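Local coordinates for protein A putative transcriptional regulator (Rhodococcus sp., PDB 2HKU) that probably binds DNA as a dimeric transcriptional regulator of the TetR family, with a predicted helix-turn-helix head joined to an all-helical C-terminal body, at residues R65-V70 and V111-S116; A74-G79 and T132-T137; K80-D85 and V100-G105; R136-S141 and A167-I172. All blocks are in the same frame, centred on the assembly; numbering follows the deposited sequence.

Interaction 1. Residues R65-V70 and V111-S116; sequences RLFVEV and VELFTS. With EDO (1,2-ethanediol), chain H.
Phe-67 and Leu-113 meet where helix 63-87, which in this TetR-family fold runs from the DNA-binding head into the helical body, passes helix 108-120; the axes of segments 65-70 and 111-116 approach to 9.4 Å at 137°. The contact is packing. Leu-113 divides its two methyls between two residues. Its CD1 comes obliquely to the outer end of the Phe-67 ring, 3.4 Å from CZ, while its CD2 lies 4.0 Å from Val-70 CG1, almost one turn further along helix 63-87. With CG anti to the backbone N (chi1 -176°), Phe-67 swings its ring across to helix 108-120, and Ser-116 CB then meets that ring at its edge. The ring also makes an edge-to-face pair with Phe-33, and Val-70 packs on Ala-29 and Thr-30, so the contact joins the head to the body.

The polar bonds of the two segments do not cross the contact. Arg-65 NH2 forms a salt bridge of 2.7 Å with Glu-69 OE2, and Glu-69 OE1 pairs with Arg-22 of helix 21-36. Glu-112 O is gripped twice, by Ser-116 N and by Thr-115 OG1 at 2.8 Å. An ethanediol, probably from the crystallisation liquor, bridges the two subunits: its O2 donates to Ser-116 O at 3.1 Å, and the molecule also bonds Ser-116 O of the second subunit.

Interaction 2. Residues A74-G79 and T132-T137; sequences AVLRAG and TDTLRT
Leu-76 and Thr-134 supply most of the surface buried here, where segments 74-79 and 132-137, of helices 63-87 and 125-152, run nearly parallel (8°), their axes 10.5 Å apart. The CA atoms of Leu-76 and Thr-134 are nearest across the segments, at 7.2 Å. Thr-134 presents its methyl: CG2 is anti to the backbone N (OG1 at chi1 -59°), which puts this carbon against Val-75 and Leu-76 and lets OG1 bond Leu-130 O in its own helix. That methyl touches Leu-76 CG at 3.9 Å and presses harder on Val-75, whose CG1 is only 3.4 Å from Thr-134 CG2, tighter than ordinary van der Waals contact.

Leu-76 leans over from the flank of its helix, and its CD2 lies 3.9 Å from Thr-137 CG2, the side chains crossing at about a right angle. Thr-137 turns its hydroxyl back: OG1 bonds Asp-133 O at 3.0 Å, while the backbone N of Thr-137 reaches the same oxygen from the opposite face. With an alanine in place of Leu-76, Thr-137 CG2 would probably lose its partner on helix 63-87, and a gap would open between the helices on the partly exposed side.

Phe-114 of helix 108-120 packs on both Val-75 and Thr-134. Leu-138, the next turn of helix 125-152, extends the contact against Val-75 and Leu-76, and Leu-135, next to Thr-134, touches Gln-178 of the second subunit.

Interaction 3. Residues K80-D85 and V100-G105; sequences KRAEDD and VGSLLG. With EDO (1,2-ethanediol), chain D.
Ala-82 and Ser-102 bring the backbones to within 5.1 Å, CA to CA, where helices 80-85 and 100-104 run roughly antiparallel at 153° with axes 8.4 Å apart. The small residues permit this closeness. Ala-82 CB is lodged between Ser-102 CB, 3.6 Å away, and Leu-103 CG at the same distance, so this methyl packs against two successive residues of the other helix.

Ser-102 holds OG anti to its backbone N (chi1 -168°), and the hydroxyl is linked through a water to the other helix: the water is 2.6 Å from Ser-102 OG and donates to Asp-85 OD2 at 2.8 Å. The other oxygen of that carboxylate, OD1, takes a salt bridge of 3.0 Å from Arg-81 NH1 on its syn side, lying in the guanidinium plane, with the arginine chain bent to reach it. Lys-80 NZ makes a similar pair one residue back, with Asp-84 OD2.

On another side of the helix, Glu-83 OE2 accepts from both hydroxyls of an ethanediol, O1 at 2.6 Å and O2 at 2.9 Å, and forms a weak bond with Ser-141 OG. Were Glu-83 an alanine, the diol would probably lose this double anchor, and Ser-141 its weak link between helices 63-87 and 125-152.

Behind the seam, Leu-103 and Val-100 rest on Phe-168 of helix 161-181, while Leu-104 packs against the same helix and against helix 190-201.

Interaction 4. Residues R136-S141 and A167-I172; sequences RTLHSS and AFWSAI. With EDO (1,2-ethanediol), chain D.
The indole of Trp-169 is held between two side chains, Leu-138 over one face and Phe-168 CE2 over the opposite one, while its N-H binds a small diol. Leu-138 CB makes a CH-pi contact with the five-membered ring, 4.0 Å from its centroid and 13° off the normal. Further out, Leu-138 CD2 lies 3.8 Å from Trp-169 CZ2, so the leucine follows the indole from its pyrrole part to its benzene part, the two side chains crossing at about a right angle. At the base of the tryptophan, His-139 presents the edge of its imidazole, with CD2 3.6 Å from Trp-169 CB; the imidazole and the five-membered ring of the indole are inclined to each other, with centroids 5.7 Å apart.

The polar rim of the indole faces an ethanediol. Trp-169 NE1 donates to its O2 over 2.9 Å, a bent bond with an angle of 142° at the hydrogen, and this oxygen lies near the indole plane. Ser-141, whose OG sits between its own N and carbonyl carbon, turns back to donate to Leu-138 O at 2.6 Å. Glu-83 OE2 and Leu-146 N complete the grip on the diol.

Segments 136-141 and 167-172 cross at 121°, near the second subunit, whose Gln-178 touches His-139 and Ser-170. A small molecule held among helices of the C-terminal body is consistent with the effector pocket of TetR-family regulators, although this diol probably came from the crystallisation liquor and identifies no natural ligand.

Helix 63-87 ties the set together: interactions 1, 2 and 3 follow one another along it, from the predicted DNA-binding head into the body, against helices 108-120, 125-152 and 92-104 in turn. Interaction 4 continues from interaction 2 on helix 125-152, sharing Arg-136 and Thr-137, with centres about 9 Å apart. Interactions 1 and 3 lie about 18 Å apart on opposite sides of the chain's centre. Phe-114 bridges interactions 1 and 2, and Phe-168 joins 3 to 4, which also touch the same ethanediol. Movements among the body helices could therefore be passed along helix 63-87 to the head, as in other TetR-family regulators.

Interaction 1. Residues R65-V70 and V111-S116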
loop_
_atom_site.group_PDB
_atom_site.type_symbol
_atom_site.label_atom_id
_atom_site.label_comp_id
_atom_site.label_asym_id
_atom_site.label_seq_id
_atom_site.Cartn_x
_atom_site.Cartn_y
_atom_site.Cartn_z
ATOM N N ARG A 65 8.112 -4.975 -18.934
ATOM C CA ARG A 65 9.394 -4.615 -18.477
ATOM C C ARG A 65 9.687 -3.095 -18.558
ATOM O O ARG A 65 10.247 -2.540 -17.617
ATOM C CB ARG A 65 10.470 -5.349 -19.234
ATOM C CG ARG A 65 11.823 -4.871 -18.784
ATOM C CD ARG A 65 12.836 -5.926 -19.176
ATOM N NE ARG A 65 13.414 -6.623 -18.031
ATOM C CZ ARG A 65 14.494 -6.210 -17.369
ATOM N NH1 ARG A 65 14.949 -6.932 -16.358
ATOM N NH2 ARG A 65 15.114 -5.082 -17.720
ATOM N N LEU A 66 9.335 -2.450 -19.665
ATOM C CA LEU A 66 9.310 -0.947 -19.663
ATOM C C LEU A 66 8.526 -0.335 -18.467
ATOM O O LEU A 66 9.045 0.536 -17.801
ATOM C CB LEU A 66 8.808 -0.365 -20.986
ATOM C CG LEU A 66 8.780 1.179 -21.228
ATOM C CD1 LEU A 66 10.091 1.863 -21.004
ATOM C CD2 LEU A 66 8.263 1.477 -22.616
ATOM N N PHE A 67 7.307 -0.845 -18.190
ATOM C CA PHE A 67 6.473 -0.349 -17.137
ATOM C C PHE A 67 7.175 -0.520 -15.783
ATOM O O PHE A 67 7.241 0.430 -15.007
ATOM C CB PHE A 67 5.146 -1.144 -17.041
ATOM C CG PHE A 67 4.212 -0.577 -16.001
ATOM C CD1 PHE A 67 3.550 0.638 -16.258
ATOM C CD2 PHE A 67 4.108 -1.138 -14.790
ATOM C CE1 PHE A 67 2.713 1.209 -15.340
ATOM C CE2 PHE A 67 3.233 -0.625 -13.843
ATOM C CZ PHE A 67 2.545 0.530 -14.083
ATOM N N VAL A 68 7.654 -1.746 -15.478
ATOM C CA VAL A 68 8.312 -1.906 -14.199
ATOM C C VAL A 68 9.595 -1.022 -14.099
ATOM O O VAL A 68 9.867 -0.425 -13.038
ATOM C CB VAL A 68 8.586 -3.464 -13.866
ATOM C CG1 VAL A 68 9.396 -3.591 -12.585
ATOM C CG2 VAL A 68 7.275 -4.191 -13.784
ATOM N N GLU A 69 10.411 -0.951 -15.158
ATOM C CA GLU A 69 11.608 -0.133 -15.016
ATOM C C GLU A 69 11.221 1.326 -14.766
ATOM O O GLU A 69 11.790 1.979 -13.892
ATOM C CB GLU A 69 12.487 -0.175 -16.256
ATOM C CG GLU A 69 13.288 -1.423 -16.321
ATOM C CD GLU A 69 14.274 -1.377 -17.437
ATOM O OE1 GLU A 69 14.680 -0.274 -17.895
ATOM O OE2 GLU A 69 14.619 -2.461 -17.842
ATOM N N VAL A 70 10.257 1.828 -15.540
ATOM C CA VAL A 70 9.748 3.202 -15.352
ATOM C C VAL A 70 9.269 3.435 -13.913
ATOM O O VAL A 70 9.525 4.542 -13.303
ATOM C CB VAL A 70 8.601 3.494 -16.401
ATOM C CG1 VAL A 70 7.734 4.658 -16.012
ATOM C CG2 VAL A 70 9.176 3.650 -17.831
ATOM N N VAL A 111 5.156 6.997 -6.340
ATOM C CA VAL A 111 4.933 5.897 -5.355
ATOM C C VAL A 111 3.760 5.021 -5.850
ATOM O O VAL A 111 3.770 3.769 -5.741
ATOM C CB VAL A 111 4.585 6.433 -3.955
ATOM C CG1 VAL A 111 4.329 5.299 -2.949
ATOM C CG2 VAL A 111 5.690 7.359 -3.437
ATOM N N GLU A 112 2.695 5.682 -6.283
ATOM C CA GLU A 112 1.500 4.963 -6.715
ATOM C C GLU A 112 1.782 4.085 -7.956
ATOM O O GLU A 112 1.422 2.892 -7.991
ATOM C CB GLU A 112 0.347 5.934 -6.937
ATOM C CG GLU A 112 -0.850 5.276 -7.604
ATOM C CD GLU A 112 -1.913 6.266 -8.028
ATOM O OE1 GLU A 112 -1.888 7.475 -7.586
ATOM O OE2 GLU A 112 -2.772 5.816 -8.811
ATOM N N LEU A 113 2.476 4.600 -8.949
ATOM C CA LEU A 113 2.962 3.715 -10.006
ATOM C C LEU A 113 3.792 2.497 -9.541
ATOM O O LEU A 113 3.651 1.368 -10.100
ATOM C CB LEU A 113 3.817 4.499 -11.005
ATOM C CG LEU A 113 4.157 3.963 -12.354
ATOM C CD1 LEU A 113 2.796 3.727 -13.069
ATOM C CD2 LEU A 113 4.958 5.036 -13.100
ATOM N N PHE A 114 4.663 2.697 -8.548
ATOM C CA PHE A 114 5.537 1.633 -8.124
ATOM C C PHE A 114 4.684 0.610 -7.349
ATOM O O PHE A 114 4.923 -0.589 -7.461
ATOM C CB PHE A 114 6.595 2.192 -7.160
ATOM C CG PHE A 114 7.505 1.125 -6.584
ATOM C CD1 PHE A 114 8.285 0.318 -7.418
ATOM C CD2 PHE A 114 7.603 0.970 -5.188
ATOM C CE1 PHE A 114 9.149 -0.655 -6.883
ATOM C CE2 PHE A 114 8.475 0.044 -4.635
ATOM C CZ PHE A 114 9.238 -0.817 -5.443
ATOM N N THR A 115 3.729 1.081 -6.531
ATOM C CA THR A 115 2.716 0.142 -5.916
ATOM C C THR A 115 1.966 -0.703 -6.984
ATOM O O THR A 115 1.752 -1.931 -6.771
ATOM C CB THR A 115 1.713 0.843 -4.862
ATOM O OG1 THR A 115 0.796 1.706 -5.551
ATOM C CG2 THR A 115 2.467 1.575 -3.823
ATOM N N SER A 116 1.600 -0.092 -8.121
ATOM C CA SER A 116 0.940 -0.830 -9.230
ATOM C C SER A 116 1.877 -1.808 -9.839
ATOM O O SER A 116 1.498 -3.013 -10.103
ATOM C CB SER A 116 0.375 0.073 -10.314
ATOM O OG SER A 116 -0.664 0.801 -9.677
HETATM C C1 EDO H . -3.821 -2.618 -9.875
HETATM O O1 EDO H . -5.191 -2.090 -10.116
HETATM C C2 EDO H . -2.555 -1.974 -10.530
HETATM O O2 EDO H . -1.480 -3.006 -10.782
#

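Interaction 2. Residues A74-G79 and T132-T137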
loop_
_atom_site.group_PDB
_atom_site.type_symbol
_atom_site.label_atom_id
_atom_site.label_comp_id
_atom_site.label_asym_id
_atom_site.label_seq_id
_atom_site.Cartn_x
_atom_site.Cartn_y
_atom_site.Cartn_z
ATOM N N ALA A 74 10.927 5.994 -11.275
ATOM C CA ALA A 74 10.021 7.004 -10.671
ATOM C C ALA A 74 10.016 7.061 -9.184
ATOM O O ALA A 74 10.161 8.111 -8.585
ATOM C CB ALA A 74 8.548 6.856 -11.231
ATOM N N VAL A 75 9.821 5.936 -8.505
ATOM C CA VAL A 75 9.856 5.976 -7.074
ATOM C C VAL A 75 11.250 6.265 -6.450
ATOM O O VAL A 75 11.338 6.862 -5.371
ATOM C CB VAL A 75 9.220 4.628 -6.386
ATOM C CG1 VAL A 75 10.237 3.410 -6.449
ATOM C CG2 VAL A 75 8.875 4.931 -4.978
ATOM N N LEU A 76 12.319 5.771 -7.048
ATOM C CA LEU A 76 13.676 6.118 -6.623
ATOM C C LEU A 76 13.945 7.619 -6.741
ATOM O O LEU A 76 14.521 8.245 -5.848
ATOM C CB LEU A 76 14.685 5.356 -7.514
ATOM C CG LEU A 76 14.708 3.855 -7.102
ATOM C CD1 LEU A 76 15.652 3.071 -7.968
ATOM C CD2 LEU A 76 15.177 3.796 -5.746
ATOM N N ARG A 77 13.523 8.158 -7.867
ATOM C CA ARG A 77 13.707 9.590 -8.097
ATOM C C ARG A 77 12.848 10.392 -7.134
ATOM O O ARG A 77 13.312 11.362 -6.462
ATOM C CB ARG A 77 13.454 9.881 -9.578
ATOM C CG ARG A 77 14.586 9.282 -10.484
ATOM C CD ARG A 77 14.654 9.998 -11.847
ATOM N NE ARG A 77 15.952 9.731 -12.556
ATOM C CZ ARG A 77 16.161 8.743 -13.428
ATOM N NH1 ARG A 77 15.194 7.892 -13.737
ATOM N NH2 ARG A 77 17.352 8.593 -13.987
ATOM N N ALA A 78 11.566 10.011 -7.011
ATOM C CA ALA A 78 10.714 10.571 -5.890
ATOM C C ALA A 78 11.289 10.492 -4.512
ATOM O O ALA A 78 11.242 11.452 -3.761
ATOM C CB ALA A 78 9.306 9.933 -5.879
ATOM N N GLY A 79 11.834 9.359 -4.094
ATOM C CA GLY A 79 12.468 9.277 -2.803
ATOM C C GLY A 79 13.696 10.216 -2.703
ATOM O O GLY A 79 13.897 10.858 -1.671
ATOM N N THR A 132 12.433 -5.967 -6.092
ATOM C CA THR A 132 13.122 -6.195 -4.843
ATOM C C THR A 132 14.379 -5.343 -4.721
ATOM O O THR A 132 14.705 -4.863 -3.626
ATOM C CB THR A 132 13.343 -7.718 -4.489
ATOM O OG1 THR A 132 14.103 -8.327 -5.491
ATOM C CG2 THR A 132 12.111 -8.390 -4.524
ATOM N N ASP A 133 15.122 -5.164 -5.799
ATOM C CA ASP A 133 16.238 -4.315 -5.667
ATOM C C ASP A 133 15.808 -2.908 -5.272
ATOM O O ASP A 133 16.489 -2.296 -4.510
ATOM C CB ASP A 133 17.076 -4.210 -6.946
ATOM C CG ASP A 133 18.094 -5.414 -7.116
ATOM O OD1 ASP A 133 18.271 -6.226 -6.168
ATOM O OD2 ASP A 133 18.670 -5.501 -8.210
ATOM N N THR A 134 14.742 -2.409 -5.899
ATOM C CA THR A 134 14.174 -1.038 -5.717
ATOM C C THR A 134 13.721 -0.861 -4.285
ATOM O O THR A 134 14.077 0.079 -3.645
ATOM C CB THR A 134 13.045 -0.703 -6.779
ATOM O OG1 THR A 134 13.604 -0.818 -8.107
ATOM C CG2 THR A 134 12.435 0.774 -6.603
ATOM N N LEU A 135 13.038 -1.861 -3.745
ATOM C CA LEU A 135 12.626 -1.873 -2.363
ATOM C C LEU A 135 13.762 -1.857 -1.392
ATOM O O LEU A 135 13.697 -1.137 -0.430
ATOM C CB LEU A 135 11.746 -3.123 -1.976
ATOM C CG LEU A 135 10.272 -3.139 -2.288
ATOM C CD1 LEU A 135 9.551 -4.530 -1.804
ATOM C CD2 LEU A 135 9.600 -1.901 -1.656
ATOM N N ARG A 136 14.784 -2.708 -1.577
ATOM C CA ARG A 136 15.925 -2.669 -0.662
ATOM C C ARG A 136 16.584 -1.305 -0.677
ATOM O O ARG A 136 17.051 -0.844 0.360
ATOM C CB ARG A 136 16.991 -3.639 -1.165
ATOM C CG ARG A 136 16.639 -5.072 -0.752
ATOM C CD ARG A 136 17.658 -6.175 -1.376
ATOM N NE ARG A 136 17.339 -7.510 -0.786
ATOM C CZ ARG A 136 17.558 -7.927 0.457
ATOM N NH1 ARG A 136 18.094 -7.128 1.381
ATOM N NH2 ARG A 136 17.237 -9.199 0.809
ATOM N N THR A 137 16.692 -0.708 -1.858
ATOM C CA THR A 137 17.364 0.649 -2.006
ATOM C C THR A 137 16.547 1.731 -1.305
ATOM O O THR A 137 17.140 2.638 -0.689
ATOM C CB THR A 137 17.525 1.041 -3.491
ATOM O OG1 THR A 137 18.353 0.079 -4.187
ATOM C CG2 THR A 137 18.188 2.501 -3.699
#

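Interaction 3. Residues K80-D85 and V100-G105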
loop_
_atom_site.group_PDB
_atom_site.type_symbol
_atom_site.label_atom_id
_atom_site.label_comp_id
_atom_site.label_asym_id
_atom_site.label_seq_id
_atom_site.Cartn_x
_atom_site.Cartn_y
_atom_site.Cartn_z
ATOM N N LYS A 80 14.533 10.284 -3.734
ATOM C CA LYS A 80 15.701 11.207 -3.670
ATOM C C LYS A 80 15.276 12.689 -3.629
ATOM O O LYS A 80 15.846 13.479 -2.883
ATOM C CB LYS A 80 16.659 10.957 -4.848
ATOM C CG LYS A 80 17.982 11.726 -4.678
ATOM C CD LYS A 80 18.701 11.792 -6.010
ATOM C CE LYS A 80 20.179 12.281 -5.798
ATOM N NZ LYS A 80 20.174 13.792 -5.626
ATOM N N ARG A 81 14.277 13.046 -4.435
ATOM C CA ARG A 81 13.712 14.406 -4.419
ATOM C C ARG A 81 13.201 14.807 -3.056
ATOM O O ARG A 81 13.511 15.930 -2.571
ATOM C CB ARG A 81 12.675 14.570 -5.531
ATOM C CG ARG A 81 11.783 15.816 -5.464
ATOM C CD ARG A 81 12.604 17.137 -5.672
ATOM N NE ARG A 81 13.576 17.012 -6.743
ATOM C CZ ARG A 81 14.739 17.687 -6.821
ATOM N NH1 ARG A 81 15.119 18.530 -5.858
ATOM N NH2 ARG A 81 15.539 17.473 -7.859
ATOM N N ALA A 82 12.511 13.884 -2.351
ATOM C CA ALA A 82 12.048 14.124 -1.020
ATOM C C ALA A 82 13.204 14.358 -0.054
ATOM O O ALA A 82 13.153 15.299 0.743
ATOM C CB ALA A 82 11.110 12.911 -0.468
ATOM N N GLU A 83 14.211 13.480 -0.080
ATOM C CA GLU A 83 15.377 13.590 0.770
ATOM C C GLU A 83 16.153 14.929 0.439
ATOM O O GLU A 83 16.671 15.613 1.337
ATOM C CB GLU A 83 16.287 12.379 0.543
ATOM C CG GLU A 83 15.556 11.130 1.036
ATOM C CD GLU A 83 16.318 9.815 0.836
ATOM O OE1 GLU A 83 17.289 9.776 0.033
ATOM O OE2 GLU A 83 15.913 8.850 1.523
ATOM N N ASP A 84 16.115 15.301 -0.819
ATOM C CA ASP A 84 16.889 16.432 -1.276
ATOM C C ASP A 84 16.235 17.675 -0.761
ATOM O O ASP A 84 16.919 18.491 -0.144
ATOM C CB ASP A 84 16.988 16.410 -2.784
ATOM C CG ASP A 84 18.169 15.641 -3.259
ATOM O OD1 ASP A 84 19.055 15.332 -2.428
ATOM O OD2 ASP A 84 18.246 15.391 -4.472
ATOM N N ASP A 85 14.910 17.751 -0.940
ATOM C CA ASP A 85 14.071 18.886 -0.517
ATOM C C ASP A 85 14.051 18.973 0.977
ATOM O O ASP A 85 14.018 20.089 1.514
ATOM C CB ASP A 85 12.617 18.940 -1.156
ATOM C CG ASP A 85 12.616 19.224 -2.689
ATOM O OD1 ASP A 85 13.708 19.187 -3.315
ATOM O OD2 ASP A 85 11.514 19.436 -3.328
ATOM N N VAL A 100 8.167 14.029 4.072
ATOM C CA VAL A 100 6.818 13.359 4.005
ATOM C C VAL A 100 5.890 14.074 3.097
ATOM O O VAL A 100 5.267 13.501 2.201
ATOM C CB VAL A 100 6.252 13.219 5.463
ATOM C CG1 VAL A 100 4.884 12.607 5.472
ATOM C CG2 VAL A 100 7.189 12.408 6.274
ATOM N N GLY A 101 5.826 15.408 3.242
ATOM C CA GLY A 101 5.075 16.200 2.272
ATOM C C GLY A 101 5.443 16.009 0.840
ATOM O O GLY A 101 4.574 16.084 -0.020
ATOM N N SER A 102 6.720 15.781 0.532
ATOM C CA SER A 102 7.121 15.503 -0.879
ATOM C C SER A 102 6.604 14.163 -1.402
ATOM O O SER A 102 5.996 14.058 -2.492
ATOM C CB SER A 102 8.675 15.456 -1.015
ATOM O OG SER A 102 9.041 15.459 -2.395
ATOM N N LEU A 103 6.888 13.116 -0.638
ATOM C CA LEU A 103 6.415 11.753 -1.043
ATOM C C LEU A 103 4.886 11.701 -1.129
ATOM O O LEU A 103 4.394 11.124 -2.013
ATOM C CB LEU A 103 6.940 10.695 -0.054
ATOM C CG LEU A 103 8.460 10.519 -0.106
ATOM C CD1 LEU A 103 8.778 9.593 0.999
ATOM C CD2 LEU A 103 8.935 10.021 -1.546
ATOM N N LEU A 104 4.153 12.332 -0.199
ATOM C CA LEU A 104 2.688 12.212 -0.173
ATOM C C LEU A 104 2.024 13.159 -1.116
ATOM O O LEU A 104 0.875 12.947 -1.545
ATOM C CB LEU A 104 2.122 12.361 1.247
ATOM C CG LEU A 104 2.601 11.256 2.198
ATOM C CD1 LEU A 104 2.064 11.388 3.625
ATOM C CD2 LEU A 104 2.233 9.875 1.645
ATOM N N GLY A 105 2.748 14.217 -1.495
ATOM C CA GLY A 105 2.192 15.166 -2.434
ATOM C C GLY A 105 2.727 15.090 -3.834
ATOM O O GLY A 105 2.226 14.310 -4.653
HETATM C C1 EDO D . 13.396 8.442 3.939
HETATM O O1 EDO D . 14.719 9.047 3.835
HETATM C C2 EDO D . 13.027 8.216 2.492
HETATM O O2 EDO D . 13.775 7.029 2.121
HETATM O O HOH W 1 9.223 17.826 -3.375
#

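Interaction 4. Residues R136-S141 and A167-I172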
loop_
_atom_site.group_PDB
_atom_site.type_symbol
_atom_site.label_atom_id
_atom_site.label_comp_id
_atom_site.label_asym_id
_atom_site.label_seq_id
_atom_site.Cartn_x
_atom_site.Cartn_y
_atom_site.Cartn_z
ATOM N N ARG A 136 14.784 -2.708 -1.577
ATOM C CA ARG A 136 15.925 -2.669 -0.662
ATOM C C ARG A 136 16.584 -1.305 -0.677
ATOM O O ARG A 136 17.051 -0.844 0.360
ATOM C CB ARG A 136 16.991 -3.639 -1.165
ATOM C CG ARG A 136 16.639 -5.072 -0.752
ATOM C CD ARG A 136 17.658 -6.175 -1.376
ATOM N NE ARG A 136 17.339 -7.510 -0.786
ATOM C CZ ARG A 136 17.558 -7.927 0.457
ATOM N NH1 ARG A 136 18.094 -7.128 1.381
ATOM N NH2 ARG A 136 17.237 -9.199 0.809
ATOM N N THR A 137 16.692 -0.708 -1.858
ATOM C CA THR A 137 17.364 0.649 -2.006
ATOM C C THR A 137 16.547 1.731 -1.305
ATOM O O THR A 137 17.140 2.638 -0.689
ATOM C CB THR A 137 17.525 1.041 -3.491
ATOM O OG1 THR A 137 18.353 0.079 -4.187
ATOM C CG2 THR A 137 18.188 2.501 -3.699
ATOM N N LEU A 138 15.191 1.722 -1.479
ATOM C CA LEU A 138 14.319 2.676 -0.749
ATOM C C LEU A 138 14.549 2.488 0.743
ATOM O O LEU A 138 14.717 3.464 1.486
ATOM C CB LEU A 138 12.827 2.449 -1.060
ATOM C CG LEU A 138 12.310 2.724 -2.456
ATOM C CD1 LEU A 138 10.830 2.418 -2.759
ATOM C CD2 LEU A 138 12.587 4.306 -2.736
ATOM N N HIS A 139 14.561 1.236 1.202
ATOM C CA HIS A 139 14.726 0.962 2.634
ATOM C C HIS A 139 16.124 1.319 3.203
ATOM O O HIS A 139 16.226 1.931 4.291
ATOM C CB HIS A 139 14.436 -0.543 2.915
ATOM C CG HIS A 139 12.977 -0.934 2.749
ATOM N ND1 HIS A 139 12.576 -2.208 2.415
ATOM C CD2 HIS A 139 11.838 -0.244 2.977
ATOM C CE1 HIS A 139 11.250 -2.275 2.395
ATOM N NE2 HIS A 139 10.778 -1.105 2.764
ATOM N N SER A 140 17.175 1.054 2.421
ATOM C CA SER A 140 18.558 1.549 2.782
ATOM C C SER A 140 18.565 3.071 2.812
ATOM O O SER A 140 19.145 3.699 3.713
ATOM C CB SER A 140 19.610 1.070 1.718
ATOM O OG SER A 140 19.681 -0.314 1.931
ATOM N N SER A 141 17.961 3.638 1.803
ATOM C CA SER A 141 17.952 5.047 1.682
ATOM C C SER A 141 17.279 5.669 2.931
ATOM O O SER A 141 17.714 6.721 3.392
ATOM C CB SER A 141 17.309 5.524 0.364
ATOM O OG SER A 141 15.874 5.548 0.520
ATOM N N ALA A 167 9.082 0.462 8.402
ATOM C CA ALA A 167 7.852 1.026 8.987
ATOM C C ALA A 167 7.517 2.335 8.360
ATOM O O ALA A 167 6.341 2.630 8.088
ATOM C CB ALA A 167 8.020 1.204 10.526
ATOM N N PHE A 168 8.542 3.117 8.046
ATOM C CA PHE A 168 8.341 4.393 7.337
ATOM C C PHE A 168 7.840 4.096 5.861
ATOM O O PHE A 168 6.827 4.604 5.404
ATOM C CB PHE A 168 9.630 5.227 7.269
ATOM C CG PHE A 168 9.445 6.548 6.405
ATOM C CD1 PHE A 168 8.827 7.665 6.957
ATOM C CD2 PHE A 168 9.866 6.605 5.066
ATOM C CE1 PHE A 168 8.645 8.863 6.165
ATOM C CE2 PHE A 168 9.727 7.726 4.238
ATOM C CZ PHE A 168 9.054 8.881 4.769
ATOM N N TRP A 169 8.562 3.273 5.124
ATOM C CA TRP A 169 8.139 2.980 3.757
ATOM C C TRP A 169 6.746 2.301 3.600
ATOM O O TRP A 169 6.025 2.613 2.671
ATOM C CB TRP A 169 9.259 2.262 2.953
ATOM C CG TRP A 169 10.213 3.334 2.362
ATOM C CD1 TRP A 169 11.468 3.671 2.820
ATOM C CD2 TRP A 169 9.914 4.216 1.294
ATOM N NE1 TRP A 169 11.957 4.745 2.079
ATOM C CE2 TRP A 169 11.012 5.083 1.136
ATOM C CE3 TRP A 169 8.779 4.394 0.462
ATOM C CZ2 TRP A 169 11.021 6.095 0.176
ATOM C CZ3 TRP A 169 8.811 5.391 -0.512
ATOM C CH2 TRP A 169 9.943 6.172 -0.694
ATOM N N SER A 170 6.451 1.279 4.396
ATOM C CA SER A 170 5.114 0.634 4.242
ATOM C C SER A 170 3.945 1.537 4.602
ATOM O O SER A 170 2.927 1.470 3.951
ATOM C CB SER A 170 5.032 -0.608 5.082
ATOM O OG SER A 170 5.410 -0.277 6.385
ATOM N N ALA A 171 4.132 2.437 5.585
ATOM C CA ALA A 171 3.167 3.589 5.831
ATOM C C ALA A 171 2.996 4.493 4.584
ATOM O O ALA A 171 1.873 4.825 4.148
ATOM C CB ALA A 171 3.629 4.465 7.062
ATOM N N ILE A 172 4.136 4.952 4.036
ATOM C CA ILE A 172 4.070 5.712 2.827
ATOM C C ILE A 172 3.244 5.002 1.722
ATOM O O ILE A 172 2.348 5.606 1.173
ATOM C CB ILE A 172 5.489 6.181 2.312
ATOM C CG1 ILE A 172 6.146 7.183 3.323
ATOM C CG2 ILE A 172 5.369 6.712 0.907
ATOM C CD1 ILE A 172 5.494 8.613 3.373
HETATM C C1 EDO D . 13.396 8.442 3.939
HETATM O O1 EDO D . 14.719 9.047 3.835
HETATM C C2 EDO D . 13.027 8.216 2.492
HETATM O O2 EDO D . 13.775 7.029 2.121
#